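Long-range contacts in coat protein (Sulfolobus turreted icosahedral virus, PDB 2BBD), which forms the capsid shell of the virus as its major coat protein, in a fold pointing to common ancestry with eukaryotic and bacterial viruses: residues I3-L8 and Y151-Y156; I24-F29 and Q129-S134; I30-V35 and M115-L120. One frame throughout, in Å; residues are numbered along the deposited sequence.

Contact 1 of 3, residues I3-L8 and Y151-Y156; sequences IYTETL and YITITY
Tyr-4 to Thr-7 run antiparallel to Thr-153 to Tyr-156, with strand axes 4.5 Å apart at 163°; Tyr-4/Tyr-156 and Glu-6/Ile-154 are the hydrogen-bonded pairs. The non-hydrogen-bonded pairs Thr-5/Thr-155 and Thr-7/Thr-153 alternate with them and share one face of the sheet. The threonine hydroxyls are hydrogen-bonded in pairs: Thr-5 OG1 is 2.9 Å from Thr-155 OG1, and Thr-7 OG1 is 3.0 Å from Thr-153 OG1. The other face carries the two tyrosines, Glu-6, Ile-154 and Leu-8. With Tyr-4 CG between the backbone N and the carbonyl carbon (chi1 65°), the ring comes over Tyr-156 CB, which lies 3.9 Å from its centroid, a CH-pi contact. The two rings are 28° from parallel but slid apart, with little overlap. Their hydroxyls bond to the loop beyond, Tyr-4 OH to Asn-28 ND2 and Tyr-156 OH to Pro-25 O. Glu-6 OE1 takes a bond from a water that also reaches Tyr-156 OH weakly. Leu-8 CD1 sits tightly on Ile-154 CD1, at 3.4 Å. Strand 2-13 is outermost in its sheet within the chain, and strand 145-158 separates it from strand 29-43. On the face with Glu-6 and the tyrosines, Ile-152 and Ile-154 touch strand 19-24.

Contact 2 of 3, residues I24-F29 and Q129-S134; sequences IPRNNF and QNIILS
Ile-24 meets Ile-131 where one direct backbone bond and a bridging water join the loop after strand 19-24 to the segment leading into strand 131-137. The contact sits at the edge of a sheet, since strand 19-24 is an outermost strand within the chain. Ile-24 N donates to Ile-131 O at 2.8 Å, and the bond is almost straight (176°). In the return direction a water stands between the chains. It donates to Ile-24 O at 2.6 Å and accepts from Ile-131 N at 2.7 Å, which satisfies both backbone atoms.

The two isoleucine side chains cross at about a right angle. Ile-131 CG2 rests against Ile-24 CB at 3.7 Å. Farther along, Ile-24 CD1 reaches Leu-133 CB at 4.2 Å. The other branch of Ile-131 serves Arg-26: its CD1 touches Arg-26 CG at 3.7 Å. The arginine then bends at chi3 (-71°), which turns NE out of line with the chain before it. Gln-129 OE1 lies over one face of the guanidinium, 3.6 Å from Arg-26 NH2, with amide and guanidinium planes 88° apart. A second water accepts from Asn-130 N and has weak bonds to Arg-26 NE and Gln-129 OE1. Arg-26 NE also donates to a pentanediol molecule, probably from the crystallisation liquor.

Gln-129 and Asn-130 are exposed and Arg-26 partly so, while Ile-24, Ile-131 and Leu-133 are buried. Ile-24 touches Ile-30, Ile-33 and Ile-154; Ile-131 touches Ile-30, and Leu-133 touches Val-35, all on the facing sheet. Aliphatic side chains meeting between two sheets in this way are typical of a beta-sandwich; here the packing is consistent with the jelly-roll fold, found twice in major capsid proteins of this lineage.

Contact 3 of 3, residues I30-V35 and M115-L120; sequences IRKIRV and MWEFDL
Leu-120 is a bump that fits between Ile-30 and Ile-33. Its CD2 lies alongside Ile-30 CG2 at 3.8 Å, the two side chains pointing the same way. Its CD1 approaches the backbone, 4.0 Å from Ile-33 N, and also touches Ile-33 CG1. On the same face, Val-35 is forked between two rings. CG1, anti to the backbone N (chi1 176°), meets Trp-116 CE3 at 4.1 Å. CG2 meets the edge of the Phe-118 ring at CE1, 3.6 Å away. Ile-33 O lies in the plane of that ring, at the edge. Phe-64 packs edge-to-face against both Phe-118 and Trp-116, and Trp-116 NE1 donates to Gly-79 O.

The backbones form an antiparallel ladder, with hydrogen-bonded pairs at Ile-33/Phe-118 and Val-35/Trp-116. On the far side of strand 29-43, Arg-31 and Lys-32 both face Thr-155, a classic beta bulge. The chain turns a corner at Arg-31, and Leu-120 N still bonds to its carbonyl oxygen.

The opposite face carries charge. Glu-117 OE2 takes two salt bridges, from Lys-32 NZ at 2.9 Å and from Arg-34 NE at 3.2 Å. The lysine comes from above the carboxylate plane (54° out of it). The arginine lies side by side with Glu-117 and approaches on the anti side of OE2, with the guanidinium and carboxylate planes 20° apart. Arg-34 NH2 adds a weak bond to the same oxygen. Met-115, a selenomethionine, bends at chi3, and its CE sits over one guanidinium face near the rim, 3.6 Å from Arg-34 NE. Arg-31 forms a salt bridge with Glu-157 instead.

Contacts 1 and 3 belong to one antiparallel sheet. Strands 145-158 and 29-43 are neighbours there and join them directly, with Arg-34 N bonded to Thr-153 O. Contact 2 lies on the facing sheet of the sandwich. The centre of contact 3 is nearest the chain centre, about 11 Å from it, against about 19 Å for the centres of the other two; all three are partly buried. Its inner face is aromatic and aliphatic, and its outer face is ionic. Contact 1, at a sheet edge, uses neutral hydroxyl pairs on its outer face. Contact 2 relies on few direct bonds and two waters. Leu-133 of contact 2 also packs on Phe-118 of contact 3.

Contact 1 of 3, residues I3-L8 and Y151-Y156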
# COMPACT_ATOMS: atom_id res chain seq x y z
N ILE A 3 9.91 -8.80 20.60
CA ILE A 3 9.80 -8.70 19.15
C ILE A 3 11.04 -9.26 18.47
O ILE A 3 12.16 -8.95 18.85
CB ILE A 3 9.62 -7.23 18.71
CG1 ILE A 3 8.40 -6.62 19.41
CG2 ILE A 3 9.47 -7.15 17.19
CD1 ILE A 3 8.21 -5.13 19.12
N TYR A 4 10.82 -10.10 17.46
CA TYR A 4 11.94 -10.71 16.75
C TYR A 4 11.55 -10.98 15.31
O TYR A 4 10.37 -11.09 14.96
CB TYR A 4 12.39 -12.01 17.42
CG TYR A 4 11.36 -13.12 17.40
CD1 TYR A 4 10.28 -13.10 18.28
CD2 TYR A 4 11.45 -14.16 16.48
CE1 TYR A 4 9.31 -14.10 18.25
CE2 TYR A 4 10.48 -15.15 16.43
CZ TYR A 4 9.42 -15.12 17.32
OH TYR A 4 8.45 -16.08 17.27
N THR A 5 12.57 -11.09 14.47
CA THR A 5 12.35 -11.30 13.06
C THR A 5 13.05 -12.54 12.52
O THR A 5 14.16 -12.88 12.93
CB THR A 5 12.85 -10.06 12.27
OG1 THR A 5 12.09 -8.91 12.69
CG2 THR A 5 12.67 -10.25 10.79
N GLU A 6 12.38 -13.24 11.61
CA GLU A 6 12.98 -14.40 10.97
C GLU A 6 12.53 -14.52 9.51
O GLU A 6 11.41 -14.13 9.13
CB GLU A 6 12.72 -15.69 11.78
CG GLU A 6 11.28 -16.10 12.02
CD GLU A 6 11.15 -17.28 13.02
OE1 GLU A 6 10.08 -17.92 13.05
OE2 GLU A 6 12.10 -17.56 13.78
N THR A 7 13.44 -15.03 8.69
CA THR A 7 13.18 -15.20 7.27
C THR A 7 12.79 -16.63 6.96
O THR A 7 13.50 -17.56 7.33
CB THR A 7 14.44 -14.84 6.48
OG1 THR A 7 14.84 -13.51 6.82
CG2 THR A 7 14.19 -14.94 4.99
N LEU A 8 11.67 -16.81 6.28
CA LEU A 8 11.21 -18.15 5.92
C LEU A 8 12.23 -18.86 5.02
O LEU A 8 12.86 -18.25 4.15
CB LEU A 8 9.85 -18.06 5.23
CG LEU A 8 8.63 -18.02 6.17
CD1 LEU A 8 8.92 -17.15 7.37
CD2 LEU A 8 7.41 -17.53 5.42
N TYR A 151 11.63 -13.54 -1.24
CA TYR A 151 12.06 -13.93 0.09
C TYR A 151 11.09 -13.30 1.08
O TYR A 151 10.80 -12.10 1.01
CB TYR A 151 13.48 -13.43 0.37
CG TYR A 151 14.50 -14.06 -0.54
CD1 TYR A 151 14.57 -13.71 -1.89
CD2 TYR A 151 15.37 -15.05 -0.07
CE1 TYR A 151 15.47 -14.33 -2.75
CE2 TYR A 151 16.28 -15.68 -0.92
CZ TYR A 151 16.32 -15.31 -2.26
OH TYR A 151 17.20 -15.93 -3.12
N ILE A 152 10.58 -14.12 1.99
CA ILE A 152 9.61 -13.66 2.98
C ILE A 152 10.22 -13.56 4.37
O ILE A 152 10.84 -14.50 4.86
CB ILE A 152 8.42 -14.63 3.05
CG1 ILE A 152 7.86 -14.86 1.65
CG2 ILE A 152 7.38 -14.11 4.02
CD1 ILE A 152 7.37 -13.59 0.92
N THR A 153 10.05 -12.40 5.01
CA THR A 153 10.60 -12.22 6.35
C THR A 153 9.50 -11.75 7.29
O THR A 153 8.78 -10.79 7.01
CB THR A 153 11.74 -11.21 6.34
OG1 THR A 153 12.79 -11.70 5.50
CG2 THR A 153 12.29 -11.02 7.73
N ILE A 154 9.36 -12.42 8.41
CA ILE A 154 8.29 -12.08 9.34
C ILE A 154 8.78 -11.53 10.67
O ILE A 154 9.72 -12.05 11.27
CB ILE A 154 7.40 -13.32 9.58
CG1 ILE A 154 6.89 -13.83 8.23
CG2 ILE A 154 6.22 -12.98 10.49
CD1 ILE A 154 6.32 -15.20 8.29
N THR A 155 8.15 -10.45 11.11
CA THR A 155 8.48 -9.87 12.39
C THR A 155 7.38 -10.32 13.35
O THR A 155 6.20 -10.02 13.15
CB THR A 155 8.51 -8.33 12.34
OG1 THR A 155 9.60 -7.90 11.51
CG2 THR A 155 8.71 -7.77 13.74
N TYR A 156 7.76 -11.07 14.38
CA TYR A 156 6.81 -11.58 15.36
C TYR A 156 6.92 -10.83 16.67
O TYR A 156 7.82 -10.03 16.88
CB TYR A 156 7.08 -13.05 15.68
CG TYR A 156 6.76 -14.02 14.58
CD1 TYR A 156 7.77 -14.60 13.81
CD2 TYR A 156 5.44 -14.41 14.33
CE1 TYR A 156 7.47 -15.53 12.83
CE2 TYR A 156 5.14 -15.34 13.35
CZ TYR A 156 6.15 -15.90 12.60
OH TYR A 156 5.84 -16.80 11.61
O HOH W 1 8.77 -18.55 11.07

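Contact 2 of 3, residues I24-F29 and Q129-S134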
# COMPACT_ATOMS: atom_id res chain seq x y z
N ILE A 24 1.52 -18.07 5.66
CA ILE A 24 2.28 -17.39 6.69
C ILE A 24 2.20 -18.20 7.99
O ILE A 24 1.11 -18.50 8.46
CB ILE A 24 1.75 -15.97 6.91
CG1 ILE A 24 1.84 -15.18 5.60
CG2 ILE A 24 2.53 -15.28 8.02
CD1 ILE A 24 3.24 -15.08 5.03
N PRO A 25 3.35 -18.56 8.56
CA PRO A 25 3.39 -19.34 9.81
C PRO A 25 2.87 -18.53 11.00
O PRO A 25 3.18 -17.34 11.15
CB PRO A 25 4.88 -19.67 9.97
CG PRO A 25 5.43 -19.55 8.57
CD PRO A 25 4.71 -18.35 8.03
N ARG A 26 2.08 -19.18 11.86
CA ARG A 26 1.48 -18.54 13.03
C ARG A 26 2.23 -18.89 14.31
O ARG A 26 1.64 -19.38 15.27
CB ARG A 26 0.02 -18.97 13.15
CG ARG A 26 -0.78 -18.66 11.90
CD ARG A 26 -2.23 -19.08 11.99
NE ARG A 26 -2.39 -20.53 11.96
CZ ARG A 26 -2.39 -21.31 13.03
NH1 ARG A 26 -2.23 -20.77 14.24
NH2 ARG A 26 -2.55 -22.62 12.90
N ASN A 27 3.53 -18.61 14.32
CA ASN A 27 4.38 -18.89 15.46
C ASN A 27 4.08 -18.03 16.67
O ASN A 27 4.27 -18.45 17.80
CB ASN A 27 5.85 -18.70 15.09
CG ASN A 27 6.29 -19.62 13.97
OD1 ASN A 27 7.41 -19.52 13.49
ND2 ASN A 27 5.41 -20.53 13.57
N ASN A 28 3.63 -16.81 16.41
CA ASN A 28 3.30 -15.86 17.46
C ASN A 28 2.52 -14.74 16.81
O ASN A 28 2.11 -14.85 15.65
CB ASN A 28 4.58 -15.27 18.07
CG ASN A 28 5.06 -16.04 19.29
OD1 ASN A 28 4.30 -16.26 20.23
ND2 ASN A 28 6.33 -16.44 19.27
N PHE A 29 2.30 -13.67 17.57
CA PHE A 29 1.61 -12.52 17.02
C PHE A 29 2.56 -11.96 15.96
O PHE A 29 3.78 -12.11 16.08
CB PHE A 29 1.35 -11.47 18.11
CG PHE A 29 0.10 -11.72 18.92
CD1 PHE A 29 -0.61 -10.66 19.47
CD2 PHE A 29 -0.37 -13.02 19.13
CE1 PHE A 29 -1.78 -10.88 20.22
CE2 PHE A 29 -1.54 -13.25 19.88
CZ PHE A 29 -2.24 -12.18 20.43
N GLN A 129 -6.84 -18.68 11.60
CA GLN A 129 -6.48 -19.76 10.70
C GLN A 129 -6.12 -19.28 9.31
O GLN A 129 -6.62 -18.26 8.83
CB GLN A 129 -7.65 -20.75 10.57
CG GLN A 129 -8.07 -21.42 11.87
CD GLN A 129 -7.27 -22.67 12.16
OE1 GLN A 129 -6.04 -22.68 12.06
NE2 GLN A 129 -7.97 -23.75 12.53
N ASN A 130 -5.25 -20.04 8.66
CA ASN A 130 -4.84 -19.80 7.28
C ASN A 130 -4.52 -18.37 6.83
O ASN A 130 -5.29 -17.75 6.09
CB ASN A 130 -5.90 -20.40 6.37
CG ASN A 130 -6.15 -21.88 6.66
OD1 ASN A 130 -7.29 -22.35 6.69
ND2 ASN A 130 -5.07 -22.63 6.88
N ILE A 131 -3.38 -17.85 7.27
CA ILE A 131 -2.94 -16.53 6.86
C ILE A 131 -2.23 -16.75 5.52
O ILE A 131 -1.24 -17.49 5.45
CB ILE A 131 -1.93 -15.91 7.84
CG1 ILE A 131 -2.54 -15.87 9.25
CG2 ILE A 131 -1.56 -14.50 7.39
CD1 ILE A 131 -1.57 -15.39 10.33
N ILE A 132 -2.74 -16.14 4.46
CA ILE A 132 -2.15 -16.31 3.13
C ILE A 132 -1.76 -15.01 2.45
O ILE A 132 -2.58 -14.11 2.31
CB ILE A 132 -3.13 -17.07 2.19
CG1 ILE A 132 -3.41 -18.47 2.73
CG2 ILE A 132 -2.53 -17.15 0.78
CD1 ILE A 132 -4.53 -19.18 2.00
N LEU A 133 -0.50 -14.93 2.02
CA LEU A 133 -0.02 -13.77 1.27
C LEU A 133 0.03 -14.21 -0.19
O LEU A 133 0.85 -15.04 -0.57
CB LEU A 133 1.38 -13.36 1.73
CG LEU A 133 2.06 -12.32 0.82
CD1 LEU A 133 1.29 -11.00 0.83
CD2 LEU A 133 3.48 -12.10 1.28
N SER A 134 -0.86 -13.66 -1.01
CA SER A 134 -0.88 -14.02 -2.41
C SER A 134 -0.17 -12.97 -3.25
O SER A 134 -0.48 -11.78 -3.19
CB SER A 134 -2.32 -14.19 -2.89
OG SER A 134 -3.00 -15.15 -2.09
O HOH W 2 -1.38 -19.36 8.40
O HOH W 3 -3.76 -22.42 9.58

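Contact 3 of 3, residues I30-V35 and M115-L120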
# COMPACT_ATOMS: atom_id res chain seq x y z
N ILE A 30 2.01 -11.33 14.93
CA ILE A 30 2.82 -10.78 13.84
C ILE A 30 2.70 -9.26 13.73
O ILE A 30 1.60 -8.73 13.63
CB ILE A 30 2.38 -11.42 12.49
CG1 ILE A 30 2.65 -12.93 12.53
CG2 ILE A 30 3.10 -10.73 11.32
CD1 ILE A 30 1.99 -13.71 11.39
N ARG A 31 3.84 -8.57 13.76
CA ARG A 31 3.84 -7.12 13.65
C ARG A 31 4.00 -6.71 12.18
O ARG A 31 3.44 -5.70 11.74
CB ARG A 31 4.96 -6.52 14.50
CG ARG A 31 4.75 -6.70 16.00
CD ARG A 31 5.89 -6.09 16.76
NE ARG A 31 5.86 -4.64 16.65
CZ ARG A 31 5.01 -3.87 17.32
NH1 ARG A 31 4.14 -4.42 18.16
NH2 ARG A 31 5.01 -2.56 17.15
N LYS A 32 4.76 -7.49 11.42
CA LYS A 32 4.91 -7.18 10.01
C LYS A 32 5.46 -8.31 9.15
O LYS A 32 5.99 -9.31 9.65
CB LYS A 32 5.75 -5.91 9.82
CG LYS A 32 7.25 -6.05 9.98
CD LYS A 32 7.94 -4.75 9.53
CE LYS A 32 9.47 -4.80 9.70
NZ LYS A 32 10.13 -5.74 8.75
N ILE A 33 5.29 -8.16 7.85
CA ILE A 33 5.77 -9.12 6.88
C ILE A 33 6.57 -8.37 5.83
O ILE A 33 6.11 -7.37 5.28
CB ILE A 33 4.62 -9.86 6.19
CG1 ILE A 33 3.84 -10.69 7.22
CG2 ILE A 33 5.16 -10.74 5.08
CD1 ILE A 33 2.54 -11.29 6.66
N ARG A 34 7.77 -8.85 5.55
CA ARG A 34 8.61 -8.23 4.55
C ARG A 34 8.74 -9.15 3.35
O ARG A 34 8.90 -10.37 3.50
CB ARG A 34 10.00 -7.93 5.12
CG ARG A 34 11.00 -7.51 4.06
CD ARG A 34 12.40 -7.40 4.64
NE ARG A 34 12.55 -6.27 5.54
CZ ARG A 34 13.64 -6.02 6.26
NH1 ARG A 34 14.68 -6.85 6.18
NH2 ARG A 34 13.70 -4.96 7.05
N VAL A 35 8.67 -8.56 2.16
CA VAL A 35 8.79 -9.28 0.91
C VAL A 35 9.94 -8.65 0.11
O VAL A 35 9.98 -7.43 -0.07
CB VAL A 35 7.49 -9.18 0.06
CG1 VAL A 35 7.70 -9.86 -1.29
CG2 VAL A 35 6.32 -9.83 0.79
N MSE A 115 11.84 -4.20 -2.48
CA MSE A 115 11.25 -4.52 -1.19
C MSE A 115 9.89 -3.89 -0.94
O MSE A 115 9.60 -2.78 -1.41
CB MSE A 115 12.20 -4.10 -0.07
CG MSE A 115 11.77 -4.59 1.30
SE MSE A 115 12.89 -3.93 2.72
CE MSE A 115 14.34 -5.21 2.61
N TRP A 116 9.05 -4.63 -0.21
CA TRP A 116 7.71 -4.19 0.19
C TRP A 116 7.50 -4.71 1.60
O TRP A 116 7.97 -5.80 1.94
CB TRP A 116 6.62 -4.80 -0.67
CG TRP A 116 6.61 -4.43 -2.11
CD1 TRP A 116 5.89 -3.44 -2.69
CD2 TRP A 116 7.24 -5.15 -3.17
NE1 TRP A 116 6.01 -3.50 -4.06
CE2 TRP A 116 6.84 -4.55 -4.38
CE3 TRP A 116 8.11 -6.26 -3.22
CZ2 TRP A 116 7.26 -5.02 -5.63
CZ3 TRP A 116 8.53 -6.72 -4.47
CH2 TRP A 116 8.10 -6.10 -5.65
N GLU A 117 6.79 -3.94 2.42
CA GLU A 117 6.50 -4.37 3.78
C GLU A 117 5.02 -4.19 4.06
O GLU A 117 4.37 -3.28 3.53
CB GLU A 117 7.30 -3.57 4.80
CG GLU A 117 8.79 -3.79 4.73
CD GLU A 117 9.52 -3.32 5.97
OE1 GLU A 117 9.20 -2.22 6.48
OE2 GLU A 117 10.43 -4.05 6.43
N PHE A 118 4.50 -5.08 4.90
CA PHE A 118 3.10 -5.05 5.29
C PHE A 118 3.08 -4.85 6.81
O PHE A 118 3.59 -5.67 7.57
CB PHE A 118 2.40 -6.37 4.94
CG PHE A 118 2.47 -6.72 3.48
CD1 PHE A 118 3.64 -7.21 2.91
CD2 PHE A 118 1.37 -6.52 2.65
CE1 PHE A 118 3.73 -7.48 1.54
CE2 PHE A 118 1.43 -6.78 1.29
CZ PHE A 118 2.62 -7.26 0.73
N ASP A 119 2.50 -3.74 7.23
CA ASP A 119 2.40 -3.45 8.64
C ASP A 119 1.09 -4.07 9.11
O ASP A 119 0.02 -3.71 8.64
CB ASP A 119 2.40 -1.93 8.85
CG ASP A 119 2.35 -1.53 10.31
OD1 ASP A 119 2.52 -0.33 10.59
OD2 ASP A 119 2.14 -2.41 11.19
N LEU A 120 1.19 -5.05 10.01
CA LEU A 120 0.00 -5.71 10.53
C LEU A 120 -0.31 -5.28 11.96
O LEU A 120 -1.00 -5.99 12.68
CB LEU A 120 0.18 -7.23 10.53
CG LEU A 120 0.10 -7.99 9.20
CD1 LEU A 120 1.31 -7.66 8.35
CD2 LEU A 120 0.04 -9.48 9.48